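Protein BIM1 (Saccharomyces cerevisiae, PDB 2QJX) binds microtubules, with a preference for their growing plus ends, and is represented here by its calponin homology domain. Local coordinates at residues E14-L19 / K28-C33; T35-C40 / V55-T60; S45-L50 / S77-E82. One frame throughout, in Å; residues are numbered along the deposited sequence.

All three contacts lie within the calponin homology domain, an all-helical fold. Contacts 1 and 2 are mostly buried, whereas contact 3 is a surface contact about 22 Å from contact 1 (centre to centre), on the opposite side of the chain's centre. Contacts 2 and 3 both use helix 37-47, one at its start and the other at its end, and they touch where Cys40 O packs 3.6 Å from Leu50 CG. Contact 1 meets contact 2 through Cys33 and Tyr39. The chemistry differs with burial: contact 1 packs apolar side chains and a peptide group with no hydrogen bond between its segments, contact 2 is mainly apolar with a bridging water, and contact 3 combines a salt bridge with an aromatic stack.

Contact 1: residues E14-L19 / K28-C33; sequences ELLTWL and KKIEEC
Leu16 and Ile30 carry this contact, and their side chains cross obliquely without any hydrogen bond between the two segments. On Leu16, CB leaves helix 12-23 toward residues 28-33, and CG stands anti to the carbonyl carbon (chi1 -81°). Leu16 CG meets Ile30 CD1 at 3.6 Å. The two methyls then divide the partner segment between them. Leu16 CD1 reaches its backbone, lying 3.3 Å from Lys28 O and close to the following peptide nitrogen of Lys29, while Leu16 CD2 rests 3.8 Å from Ile30 CD1. One leucine tip thus touches both a peptide group and an apolar methyl. Ile30 answers with CD1 alone: its CB does not point at the helix, but the end of the chain comes nearer. One turn further along, Leu19 CD2 packs 3.6 Å from Cys33 SG, which adds a second apolar touch.

The peptide turn that Leu16 abuts is itself fixed by Glu32. Glu32 OE2 accepts from Lys28 N at 2.7 Å and from Lys29 N at 2.9 Å, both donors approaching from the same face of the carboxylate plane, one on the syn and one on the anti side. Two bonds on one oxygen hold consecutive N-H groups together just before the 3-10 segment 30-33.

In the fold, the contact ties helix 12-23 to the connection leading into helix 37-47. Helix 95-112 flanks it, touched by Leu15 through Gln103 and Lys106 and by Ile30 through Phe95, while Tyr27 packs on Leu16, Leu19 and Cys33, and Leu19 also reaches Ile42 of helix 37-47.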
ATOM      1  N   GLU A  14     -10.151 -11.280  -6.309  1.00 35.25           N
ATOM      2  CA  GLU A  14      -9.950 -11.805  -4.962  1.00 34.85           C
ATOM      3  C   GLU A  14      -9.081 -10.849  -4.145  1.00 32.30           C
ATOM      4  O   GLU A  14      -9.355 -10.596  -2.969  1.00 31.66           O
ATOM      5  CB  GLU A  14      -9.268 -13.175  -5.023  1.00 37.56           C
ATOM      6  CG  GLU A  14      -9.871 -14.129  -6.039  1.00 41.25           C
ATOM      7  CD  GLU A  14      -9.142 -15.459  -6.089  1.00 43.79           C
ATOM      8  OE1 GLU A  14      -9.330 -16.277  -5.163  1.00 45.37           O
ATOM      9  OE2 GLU A  14      -8.374 -15.683  -7.049  1.00 44.22           O
ATOM     10  N   LEU A  15      -8.028 -10.328  -4.769  1.00 29.64           N
ATOM     11  CA  LEU A  15      -7.129  -9.403  -4.093  1.00 28.34           C
ATOM     12  C   LEU A  15      -7.816  -8.087  -3.775  1.00 26.13           C
ATOM     13  O   LEU A  15      -7.715  -7.586  -2.657  1.00 24.42           O
ATOM     14  CB  LEU A  15      -5.893  -9.114  -4.944  1.00 28.96           C
ATOM     15  CG  LEU A  15      -4.749 -10.125  -4.929  1.00 30.70           C
ATOM     16  CD1 LEU A  15      -3.622  -9.611  -5.811  1.00 29.58           C
ATOM     17  CD2 LEU A  15      -4.256 -10.330  -3.501  1.00 29.12           C
ATOM     18  N   LEU A  16      -8.502  -7.519  -4.761  1.00 23.85           N
ATOM     19  CA  LEU A  16      -9.188  -6.254  -4.552  1.00 21.12           C
ATOM     20  C   LEU A  16     -10.201  -6.351  -3.425  1.00 19.79           C
ATOM     21  O   LEU A  16     -10.290  -5.458  -2.588  1.00 19.05           O
ATOM     22  CB  LEU A  16      -9.874  -5.782  -5.842  1.00 23.19           C
ATOM     23  CG  LEU A  16      -8.954  -5.074  -6.845  1.00 25.25           C
ATOM     24  CD1 LEU A  16      -9.751  -4.636  -8.066  1.00 27.44           C
ATOM     25  CD2 LEU A  16      -8.307  -3.864  -6.179  1.00 24.69           C
ATOM     26  N   THR A  17     -10.961  -7.439  -3.397  1.00 19.83           N
ATOM     27  CA  THR A  17     -11.952  -7.623  -2.349  1.00 20.34           C
ATOM     28  C   THR A  17     -11.252  -7.662  -0.991  1.00 18.48           C
ATOM     29  O   THR A  17     -11.719  -7.059  -0.026  1.00 17.17           O
ATOM     30  CB  THR A  17     -12.758  -8.919  -2.579  1.00 22.99           C
ATOM     31  OG1 THR A  17     -13.571  -8.763  -3.753  1.00 24.08           O
ATOM     32  CG2 THR A  17     -13.653  -9.221  -1.381  1.00 25.37           C
ATOM     33  N   TRP A  18     -10.122  -8.360  -0.929  1.00 17.72           N
ATOM     34  CA  TRP A  18      -9.350  -8.459   0.310  1.00 16.84           C
ATOM     35  C   TRP A  18      -8.870  -7.081   0.738  1.00 14.93           C
ATOM     36  O   TRP A  18      -9.048  -6.686   1.884  1.00 15.08           O
ATOM     37  CB  TRP A  18      -8.128  -9.360   0.113  1.00 17.69           C
ATOM     38  CG  TRP A  18      -7.142  -9.295   1.259  1.00 18.50           C
ATOM     39  CD1 TRP A  18      -7.275  -9.868   2.495  1.00 19.14           C
ATOM     40  CD2 TRP A  18      -5.886  -8.604   1.270  1.00 17.14           C
ATOM     41  NE1 TRP A  18      -6.177  -9.578   3.271  1.00 19.68           N
ATOM     42  CE2 TRP A  18      -5.310  -8.804   2.546  1.00 20.36           C
ATOM     43  CE3 TRP A  18      -5.190  -7.834   0.327  1.00 18.21           C
ATOM     44  CZ2 TRP A  18      -4.066  -8.265   2.901  1.00 20.41           C
ATOM     45  CZ3 TRP A  18      -3.955  -7.297   0.682  1.00 20.73           C
ATOM     46  CH2 TRP A  18      -3.408  -7.518   1.961  1.00 20.25           C
ATOM     47  N   LEU A  19      -8.253  -6.356  -0.194  1.00 14.42           N
ATOM     48  CA  LEU A  19      -7.730  -5.022   0.087  1.00 13.91           C
ATOM     49  C   LEU A  19      -8.809  -4.035   0.517  1.00 14.60           C
ATOM     50  O   LEU A  19      -8.623  -3.267   1.465  1.00 13.20           O
ATOM     51  CB  LEU A  19      -7.013  -4.472  -1.150  1.00 15.07           C
ATOM     52  CG  LEU A  19      -6.364  -3.095  -1.004  1.00 15.24           C
ATOM     53  CD1 LEU A  19      -5.217  -3.181  -0.015  1.00 17.22           C
ATOM     54  CD2 LEU A  19      -5.864  -2.618  -2.365  1.00 18.16           C
ATOM     55  N   LYS A  28     -11.721  -0.370  -7.704  1.00 20.35           N
ATOM     56  CA  LYS A  28     -12.402  -1.211  -8.686  1.00 21.87           C
ATOM     57  C   LYS A  28     -11.396  -1.944  -9.567  1.00 22.01           C
ATOM     58  O   LYS A  28     -11.704  -2.988 -10.148  1.00 22.40           O
ATOM     59  CB  LYS A  28     -13.323  -0.362  -9.570  1.00 23.58           C
ATOM     60  CG  LYS A  28     -14.391   0.408  -8.817  1.00 22.34           C
ATOM     61  CD  LYS A  28     -15.270  -0.504  -7.988  1.00 25.07           C
ATOM     62  CE  LYS A  28     -16.369   0.280  -7.292  1.00 26.95           C
ATOM     63  NZ  LYS A  28     -17.142  -0.568  -6.346  1.00 27.40           N
ATOM     64  N   LYS A  29     -10.192  -1.396  -9.663  1.00 20.76           N
ATOM     65  CA  LYS A  29      -9.149  -1.988 -10.490  1.00 20.98           C
ATOM     66  C   LYS A  29      -7.805  -2.025  -9.785  1.00 21.72           C
ATOM     67  O   LYS A  29      -7.474  -1.129  -9.014  1.00 19.64           O
ATOM     68  CB  LYS A  29      -8.994  -1.194 -11.790  1.00 22.57           C
ATOM     69  CG  LYS A  29     -10.255  -1.124 -12.627  1.00 24.26           C
ATOM     70  CD  LYS A  29     -10.011  -0.371 -13.934  1.00 24.92           C
ATOM     71  CE  LYS A  29      -9.623   1.077 -13.681  1.00 27.58           C
ATOM     72  NZ  LYS A  29      -9.510   1.854 -14.955  1.00 29.47           N
ATOM     73  N   ILE A  30      -7.031  -3.070 -10.067  1.00 21.41           N
ATOM     74  CA  ILE A  30      -5.708  -3.230  -9.482  1.00 22.23           C
ATOM     75  C   ILE A  30      -4.847  -2.014  -9.801  1.00 22.01           C
ATOM     76  O   ILE A  30      -4.036  -1.586  -8.979  1.00 20.41           O
ATOM     77  CB  ILE A  30      -5.002  -4.489 -10.039  1.00 23.18           C
ATOM     78  CG1 ILE A  30      -5.714  -5.749  -9.546  1.00 24.96           C
ATOM     79  CG2 ILE A  30      -3.535  -4.487  -9.642  1.00 24.46           C
ATOM     80  CD1 ILE A  30      -5.682  -5.931  -8.050  1.00 23.68           C
ATOM     81  N   GLU A  31      -5.021  -1.467 -11.003  1.00 19.83           N
ATOM     82  CA  GLU A  31      -4.254  -0.303 -11.441  1.00 19.51           C
ATOM     83  C   GLU A  31      -4.279   0.867 -10.458  1.00 17.55           C
ATOM     84  O   GLU A  31      -3.327   1.648 -10.393  1.00 14.68           O
ATOM     85  CB  GLU A  31      -4.749   0.188 -12.810  1.00 23.18           C
ATOM     86  CG  GLU A  31      -4.449  -0.757 -13.968  1.00 26.66           C
ATOM     87  CD  GLU A  31      -5.572  -1.742 -14.252  1.00 27.73           C
ATOM     88  OE1 GLU A  31      -6.102  -2.351 -13.299  1.00 25.99           O
ATOM     89  OE2 GLU A  31      -5.918  -1.915 -15.442  1.00 28.74           O
ATOM     90  N   GLU A  32      -5.365   0.992  -9.705  1.00 15.92           N
ATOM     91  CA  GLU A  32      -5.499   2.083  -8.740  1.00 15.90           C
ATOM     92  C   GLU A  32      -4.458   2.013  -7.631  1.00 15.79           C
ATOM     93  O   GLU A  32      -4.197   3.005  -6.958  1.00 15.19           O
ATOM     94  CB  GLU A  32      -6.903   2.088  -8.134  1.00 18.33           C
ATOM     95  CG  GLU A  32      -7.996   2.421  -9.145  1.00 20.16           C
ATOM     96  CD  GLU A  32      -9.388   2.287  -8.569  1.00 20.45           C
ATOM     97  OE1 GLU A  32      -9.736   3.065  -7.653  1.00 21.93           O
ATOM     98  OE2 GLU A  32     -10.134   1.397  -9.031  1.00 18.76           O
ATOM     99  N   CYS A  33      -3.865   0.841  -7.435  1.00 14.20           N
ATOM    100  CA  CYS A  33      -2.841   0.697  -6.406  1.00 15.72           C
ATOM    101  C   CYS A  33      -1.536   1.344  -6.846  1.00 14.70           C
ATOM    102  O   CYS A  33      -0.599   1.472  -6.063  1.00 15.52           O
ATOM    103  CB  CYS A  33      -2.595  -0.778  -6.098  1.00 15.18           C
ATOM    104  SG  CYS A  33      -3.970  -1.579  -5.276  1.00 16.46           S
TER

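Contact 2: residues T35-C40 / V55-T60; sequences TGAAYC and VKFNAT
Ala37 meets Phe57 where the two backbones come closest, their CA atoms 4.9 Å apart. The short Ala37 side chain permits this approach: Ala37 CB sits 3.5 Å from Phe57 O and 3.9 Å from Phe57 CD1. Phe57 has an unusual first torsion (chi1 -148°), away from the staggered positions. Although its CB points away from residues 35-40, the ring returns to them, with Phe57 CE1 3.8 Å from Ala37 O and the helix backbone approaching the ring obliquely.

Val55 splits its two methyls between two helix residues about one turn apart, Ala37 and Cys40. With Val55 CG1 anti to the backbone N (chi1 171°), that methyl lies 4.0 Å from Ala37 CA, and Val55 CG2 packs 4.1 Å from Cys40 CB. Between Val55 and Phe57 the chain bends in an inverse gamma turn centred on Lys56.

A water joins the segments where no direct hydrogen bond does. It donates to Phe57 O at 2.6 Å, accepts from Ala59 N and pairs with Thr35 OG1 at 2.8 Å, so one molecule links the loop's peptide groups to the side chain just before the N-cap, Gly36.

The contact sets the first turn of helix 37-47 against the loop entering helix 62-78. That later helix borders it through Phe65, beside Thr35 and Ala59, and through Asn68, which bonds Thr35 O and Lys56 N.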
ATOM      1  N   THR A  35      -0.838   4.306  -7.220  1.00 13.85           N
ATOM      2  CA  THR A  35      -0.552   5.578  -6.550  1.00 12.68           C
ATOM      3  C   THR A  35       0.338   5.384  -5.334  1.00 12.88           C
ATOM      4  O   THR A  35       0.885   6.348  -4.803  1.00 11.11           O
ATOM      5  CB  THR A  35      -1.837   6.306  -6.087  1.00 14.10           C
ATOM      6  OG1 THR A  35      -2.401   5.623  -4.958  1.00 14.63           O
ATOM      7  CG2 THR A  35      -2.860   6.353  -7.211  1.00 14.94           C
ATOM      8  N   GLY A  36       0.463   4.136  -4.894  1.00 12.54           N
ATOM      9  CA  GLY A  36       1.301   3.821  -3.750  1.00 12.28           C
ATOM     10  C   GLY A  36       0.714   4.054  -2.367  1.00 12.56           C
ATOM     11  O   GLY A  36       1.296   3.622  -1.370  1.00 13.28           O
ATOM     12  N   ALA A  37      -0.428   4.727  -2.294  1.00  9.53           N
ATOM     13  CA  ALA A  37      -1.060   5.021  -1.011  1.00 10.68           C
ATOM     14  C   ALA A  37      -1.475   3.751  -0.251  1.00 10.17           C
ATOM     15  O   ALA A  37      -1.157   3.593   0.934  1.00 12.12           O
ATOM     16  CB  ALA A  37      -2.266   5.931  -1.231  1.00  9.10           C
ATOM     17  N   ALA A  38      -2.183   2.852  -0.926  1.00  9.11           N
ATOM     18  CA  ALA A  38      -2.623   1.611  -0.294  1.00 11.81           C
ATOM     19  C   ALA A  38      -1.433   0.775   0.174  1.00 12.88           C
ATOM     20  O   ALA A  38      -1.471   0.185   1.254  1.00 12.58           O
ATOM     21  CB  ALA A  38      -3.489   0.800  -1.264  1.00 13.10           C
ATOM     22  N   TYR A  39      -0.378   0.716  -0.639  1.00 11.64           N
ATOM     23  CA  TYR A  39       0.814  -0.049  -0.274  1.00 13.36           C
ATOM     24  C   TYR A  39       1.369   0.462   1.052  1.00 12.95           C
ATOM     25  O   TYR A  39       1.725  -0.322   1.937  1.00 12.16           O
ATOM     26  CB  TYR A  39       1.886   0.086  -1.361  1.00 13.77           C
ATOM     27  CG  TYR A  39       1.498  -0.501  -2.702  1.00 13.06           C
ATOM     28  CD1 TYR A  39       2.105  -0.055  -3.876  1.00 14.52           C
ATOM     29  CD2 TYR A  39       0.526  -1.497  -2.800  1.00 11.24           C
ATOM     30  CE1 TYR A  39       1.749  -0.579  -5.116  1.00 12.19           C
ATOM     31  CE2 TYR A  39       0.165  -2.035  -4.036  1.00 10.83           C
ATOM     32  CZ  TYR A  39       0.778  -1.569  -5.189  1.00 11.37           C
ATOM     33  OH  TYR A  39       0.411  -2.082  -6.414  1.00 13.19           O
ATOM     34  N   CYS A  40       1.453   1.783   1.181  1.00 12.35           N
ATOM     35  CA  CYS A  40       1.954   2.389   2.406  1.00 12.69           C
ATOM     36  C   CYS A  40       1.111   1.969   3.597  1.00 12.78           C
ATOM     37  O   CYS A  40       1.649   1.589   4.633  1.00 12.70           O
ATOM     38  CB  CYS A  40       1.921   3.919   2.319  1.00 11.31           C
ATOM     39  SG  CYS A  40       3.241   4.649   1.338  1.00 12.72           S
ATOM     40  N   VAL A  55       1.266  10.696   3.705  1.00 15.09           N
ATOM     41  CA  VAL A  55       0.960   9.840   2.571  1.00 15.80           C
ATOM     42  C   VAL A  55      -0.201  10.523   1.857  1.00 17.77           C
ATOM     43  O   VAL A  55      -1.193  10.881   2.492  1.00 19.70           O
ATOM     44  CB  VAL A  55       0.511   8.436   3.035  1.00 15.95           C
ATOM     45  CG1 VAL A  55      -0.006   7.624   1.846  1.00 14.53           C
ATOM     46  CG2 VAL A  55       1.673   7.720   3.702  1.00 14.76           C
ATOM     47  N   LYS A  56      -0.065  10.739   0.553  1.00 18.12           N
ATOM     48  CA  LYS A  56      -1.125  11.366  -0.227  1.00 19.15           C
ATOM     49  C   LYS A  56      -2.077  10.236  -0.572  1.00 18.75           C
ATOM     50  O   LYS A  56      -1.985   9.617  -1.637  1.00 12.80           O
ATOM     51  CB  LYS A  56      -0.554  12.000  -1.498  1.00 21.37           C
ATOM     52  CG  LYS A  56       0.521  13.048  -1.226  1.00 27.01           C
ATOM     53  CD  LYS A  56      -0.011  14.162  -0.338  1.00 30.64           C
ATOM     54  CE  LYS A  56       1.096  15.079   0.147  1.00 34.11           C
ATOM     55  NZ  LYS A  56       0.600  16.049   1.167  1.00 35.57           N
ATOM     56  N   PHE A  57      -2.997   9.970   0.350  1.00 18.83           N
ATOM     57  CA  PHE A  57      -3.927   8.873   0.183  1.00 21.10           C
ATOM     58  C   PHE A  57      -4.865   8.960  -1.002  1.00 21.31           C
ATOM     59  O   PHE A  57      -5.091   7.963  -1.689  1.00 23.09           O
ATOM     60  CB  PHE A  57      -4.740   8.667   1.461  1.00 23.24           C
ATOM     61  CG  PHE A  57      -5.109   7.244   1.685  1.00 24.08           C
ATOM     62  CD1 PHE A  57      -4.153   6.334   2.127  1.00 24.93           C
ATOM     63  CD2 PHE A  57      -6.376   6.783   1.355  1.00 25.62           C
ATOM     64  CE1 PHE A  57      -4.446   4.987   2.230  1.00 25.66           C
ATOM     65  CE2 PHE A  57      -6.684   5.430   1.453  1.00 27.19           C
ATOM     66  CZ  PHE A  57      -5.715   4.528   1.892  1.00 25.38           C
ATOM     67  N   ASN A  58      -5.417  10.142  -1.244  1.00 21.18           N
ATOM     68  CA  ASN A  58      -6.330  10.334  -2.356  1.00 22.10           C
ATOM     69  C   ASN A  58      -5.671  11.212  -3.416  1.00 23.18           C
ATOM     70  O   ASN A  58      -6.202  12.248  -3.799  1.00 22.30           O
ATOM     71  CB  ASN A  58      -7.629  10.965  -1.844  1.00 20.70           C
ATOM     72  CG  ASN A  58      -8.355  10.066  -0.860  1.00 21.71           C
ATOM     73  OD1 ASN A  58      -8.865   9.007  -1.231  1.00 16.89           O
ATOM     74  ND2 ASN A  58      -8.390  10.473   0.407  1.00 16.89           N
ATOM     75  N   ALA A  59      -4.505  10.773  -3.882  1.00 26.90           N
ATOM     76  CA  ALA A  59      -3.726  11.501  -4.882  1.00 28.81           C
ATOM     77  C   ALA A  59      -4.189  11.269  -6.319  1.00 29.51           C
ATOM     78  O   ALA A  59      -4.734  10.216  -6.648  1.00 32.35           O
ATOM     79  CB  ALA A  59      -2.247  11.126  -4.751  1.00 27.92           C
ATOM     80  N   THR A  60      -3.948  12.264  -7.169  1.00 29.87           N
ATOM     81  CA  THR A  60      -4.314  12.212  -8.579  1.00 30.27           C
ATOM     82  C   THR A  60      -3.134  12.603  -9.477  1.00 28.57           C
ATOM     83  O   THR A  60      -3.113  12.269 -10.662  1.00 29.94           O
ATOM     84  CB  THR A  60      -5.533  13.146  -8.866  1.00 31.43           C
ATOM     85  OG1 THR A  60      -6.747  12.454  -8.551  1.00 32.86           O
ATOM     86  CG2 THR A  60      -5.570  13.579 -10.323  1.00 32.54           C
TER
HETATM   87  O   HOH W   1      -4.057   7.628  -4.048  1.00 25.28           O

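Contact 3: residues S45-L50 / S77-E82; sequences SIYGDL and SRHGIE
Asp49 turns its carboxylate to Arg78 and His79 with CG between the backbone N and the carbonyl carbon (chi1 68°), while Arg78 extends with CG anti to its backbone N and then bends at chi3 (62°). In this calponin homology domain the contact joins the ends of helices 37-47 and 62-78, the latter closed by a Schellman motif at Gly80. Arg78 grips Asp49 side-on in a bidentate salt bridge, Arg78 NE to Asp49 OD2 at 2.8 Å and Arg78 NH2 to Asp49 OD1 at 3.1 Å. Both nitrogens lie well above the carboxylate plane, which is turned 67° from the guanidinium. His79 NE2 donates to Asp49 OD1 at 3.2 Å on the syn side, from the face opposite Arg78 NH2. An alanine in place of Asp49 would probably leave the Arg78 charge without this mate and the His79 ring freer to turn. That ring is also stacked face-to-face on Tyr47, centroids 4.1 Å apart, and Ile46 CG2 lies over the opposite face of the tyrosine, toward its rim. Beyond the stack, the Tyr47 hydroxyl is hydrogen-bonded to His108 of helix 95-112, and Tyr47 OH meets Ile81 CD1 tip to tip at 3.4 Å.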
ATOM      1  N   SER A  45      -0.416  -1.105   8.659  1.00 13.90           N
ATOM      2  CA  SER A  45      -1.198  -2.064   9.446  1.00 15.06           C
ATOM      3  C   SER A  45      -0.278  -3.094  10.113  1.00 14.87           C
ATOM      4  O   SER A  45      -0.582  -3.612  11.191  1.00 13.76           O
ATOM      5  CB  SER A  45      -2.225  -2.785   8.564  1.00 12.73           C
ATOM      6  OG  SER A  45      -1.600  -3.648   7.630  1.00 15.69           O
ATOM      7  N   ILE A  46       0.855  -3.375   9.475  1.00 15.49           N
ATOM      8  CA  ILE A  46       1.816  -4.339  10.005  1.00 15.65           C
ATOM      9  C   ILE A  46       2.832  -3.736  10.981  1.00 18.20           C
ATOM     10  O   ILE A  46       3.094  -4.305  12.046  1.00 19.24           O
ATOM     11  CB  ILE A  46       2.627  -5.010   8.874  1.00 16.81           C
ATOM     12  CG1 ILE A  46       1.684  -5.694   7.878  1.00 13.59           C
ATOM     13  CG2 ILE A  46       3.598  -6.024   9.476  1.00 17.28           C
ATOM     14  CD1 ILE A  46       2.387  -6.231   6.640  1.00 13.69           C
ATOM     15  N   TYR A  47       3.408  -2.592  10.619  1.00 16.51           N
ATOM     16  CA  TYR A  47       4.423  -1.962  11.460  1.00 17.29           C
ATOM     17  C   TYR A  47       3.955  -0.780  12.293  1.00 18.49           C
ATOM     18  O   TYR A  47       4.532  -0.487  13.339  1.00 19.05           O
ATOM     19  CB  TYR A  47       5.619  -1.556  10.604  1.00 17.11           C
ATOM     20  CG  TYR A  47       6.232  -2.732   9.881  1.00 18.12           C
ATOM     21  CD1 TYR A  47       5.807  -3.088   8.600  1.00 16.22           C
ATOM     22  CD2 TYR A  47       7.191  -3.530  10.503  1.00 17.12           C
ATOM     23  CE1 TYR A  47       6.321  -4.210   7.960  1.00 20.02           C
ATOM     24  CE2 TYR A  47       7.708  -4.655   9.872  1.00 19.70           C
ATOM     25  CZ  TYR A  47       7.269  -4.991   8.604  1.00 20.04           C
ATOM     26  OH  TYR A  47       7.755  -6.119   7.990  1.00 21.46           O
ATOM     27  N   GLY A  48       2.925  -0.096  11.813  1.00 18.04           N
ATOM     28  CA  GLY A  48       2.368   1.036  12.526  1.00 18.48           C
ATOM     29  C   GLY A  48       3.260   2.235  12.763  1.00 16.99           C
ATOM     30  O   GLY A  48       2.989   3.019  13.672  1.00 17.01           O
ATOM     31  N   ASP A  49       4.316   2.396  11.970  1.00 16.50           N
ATOM     32  CA  ASP A  49       5.203   3.540  12.155  1.00 16.89           C
ATOM     33  C   ASP A  49       5.367   4.364  10.880  1.00 16.19           C
ATOM     34  O   ASP A  49       6.335   5.103  10.728  1.00 16.18           O
ATOM     35  CB  ASP A  49       6.577   3.087  12.685  1.00 16.75           C
ATOM     36  CG  ASP A  49       7.378   2.286  11.672  1.00 16.24           C
ATOM     37  OD1 ASP A  49       6.838   1.925  10.607  1.00 17.63           O
ATOM     38  OD2 ASP A  49       8.566   2.017  11.951  1.00 16.35           O
ATOM     39  N   LEU A  50       4.404   4.230   9.970  1.00 16.26           N
ATOM     40  CA  LEU A  50       4.406   4.973   8.716  1.00 15.06           C
ATOM     41  C   LEU A  50       3.873   6.383   8.964  1.00 13.91           C
ATOM     42  O   LEU A  50       2.994   6.583   9.801  1.00 13.58           O
ATOM     43  CB  LEU A  50       3.509   4.282   7.685  1.00 16.35           C
ATOM     44  CG  LEU A  50       4.003   3.052   6.920  1.00 16.87           C
ATOM     45  CD1 LEU A  50       4.982   3.507   5.851  1.00 18.96           C
ATOM     46  CD2 LEU A  50       4.637   2.037   7.870  1.00 15.33           C
ATOM     47  N   SER A  77      13.407   0.088   4.018  1.00 16.45           N
ATOM     48  CA  SER A  77      14.775   0.290   4.480  1.00 17.92           C
ATOM     49  C   SER A  77      14.861   0.289   6.006  1.00 18.64           C
ATOM     50  O   SER A  77      15.711  -0.386   6.591  1.00 18.25           O
ATOM     51  CB  SER A  77      15.313   1.612   3.927  1.00 21.55           C
ATOM     52  OG  SER A  77      16.603   1.902   4.439  1.00 28.05           O
ATOM     53  N   ARG A  78      13.968   1.039   6.643  1.00 15.57           N
ATOM     54  CA  ARG A  78      13.946   1.133   8.100  1.00 16.78           C
ATOM     55  C   ARG A  78      13.811  -0.238   8.763  1.00 15.61           C
ATOM     56  O   ARG A  78      14.491  -0.533   9.749  1.00 15.22           O
ATOM     57  CB  ARG A  78      12.794   2.045   8.544  1.00 14.55           C
ATOM     58  CG  ARG A  78      12.622   2.151  10.061  1.00 15.48           C
ATOM     59  CD  ARG A  78      11.653   3.276  10.484  1.00 16.70           C
ATOM     60  NE  ARG A  78      10.282   3.095  10.000  1.00 15.60           N
ATOM     61  CZ  ARG A  78       9.804   3.623   8.874  1.00 15.23           C
ATOM     62  NH1 ARG A  78      10.580   4.373   8.104  1.00 13.35           N
ATOM     63  NH2 ARG A  78       8.542   3.409   8.520  1.00 15.36           N
ATOM     64  N   HIS A  79      12.941  -1.078   8.208  1.00 16.51           N
ATOM     65  CA  HIS A  79      12.702  -2.405   8.763  1.00 15.98           C
ATOM     66  C   HIS A  79      13.542  -3.533   8.184  1.00 16.60           C
ATOM     67  O   HIS A  79      13.345  -4.699   8.539  1.00 17.21           O
ATOM     68  CB  HIS A  79      11.223  -2.758   8.629  1.00 17.08           C
ATOM     69  CG  HIS A  79      10.328  -1.890   9.454  1.00 20.67           C
ATOM     70  ND1 HIS A  79      10.396  -1.850  10.830  1.00 23.26           N
ATOM     71  CD2 HIS A  79       9.369  -1.004   9.098  1.00 20.36           C
ATOM     72  CE1 HIS A  79       9.518  -0.976  11.286  1.00 22.46           C
ATOM     73  NE2 HIS A  79       8.883  -0.448  10.256  1.00 23.26           N
ATOM     74  N   GLY A  80      14.471  -3.195   7.301  1.00 16.62           N
ATOM     75  CA  GLY A  80      15.333  -4.202   6.707  1.00 20.02           C
ATOM     76  C   GLY A  80      14.632  -5.180   5.782  1.00 21.42           C
ATOM     77  O   GLY A  80      15.047  -6.336   5.666  1.00 24.39           O
ATOM     78  N   ILE A  81      13.568  -4.732   5.127  1.00 21.10           N
ATOM     79  CA  ILE A  81      12.827  -5.582   4.198  1.00 22.96           C
ATOM     80  C   ILE A  81      13.632  -5.621   2.900  1.00 23.89           C
ATOM     81  O   ILE A  81      13.870  -4.584   2.280  1.00 24.48           O
ATOM     82  CB  ILE A  81      11.411  -5.009   3.923  1.00 23.31           C
ATOM     83  CG1 ILE A  81      10.691  -4.730   5.251  1.00 23.69           C
ATOM     84  CG2 ILE A  81      10.601  -5.981   3.080  1.00 23.33           C
ATOM     85  CD1 ILE A  81      10.649  -5.918   6.199  1.00 27.01           C
ATOM     86  N   GLU A  82      14.053  -6.815   2.494  1.00 24.49           N
ATOM     87  CA  GLU A  82      14.868  -6.970   1.290  1.00 25.77           C
ATOM     88  C   GLU A  82      14.109  -6.972  -0.040  1.00 24.05           C
ATOM     89  O   GLU A  82      14.703  -6.723  -1.093  1.00 24.36           O
ATOM     90  CB  GLU A  82      15.721  -8.238   1.420  1.00 28.93           C
ATOM     91  CG  GLU A  82      16.762  -8.145   2.537  1.00 35.87           C
ATOM     92  CD  GLU A  82      17.394  -9.480   2.881  1.00 39.91           C
ATOM     93  OE1 GLU A  82      17.920 -10.151   1.968  1.00 43.03           O
ATOM     94  OE2 GLU A  82      17.370  -9.860   4.073  1.00 42.92           O
TER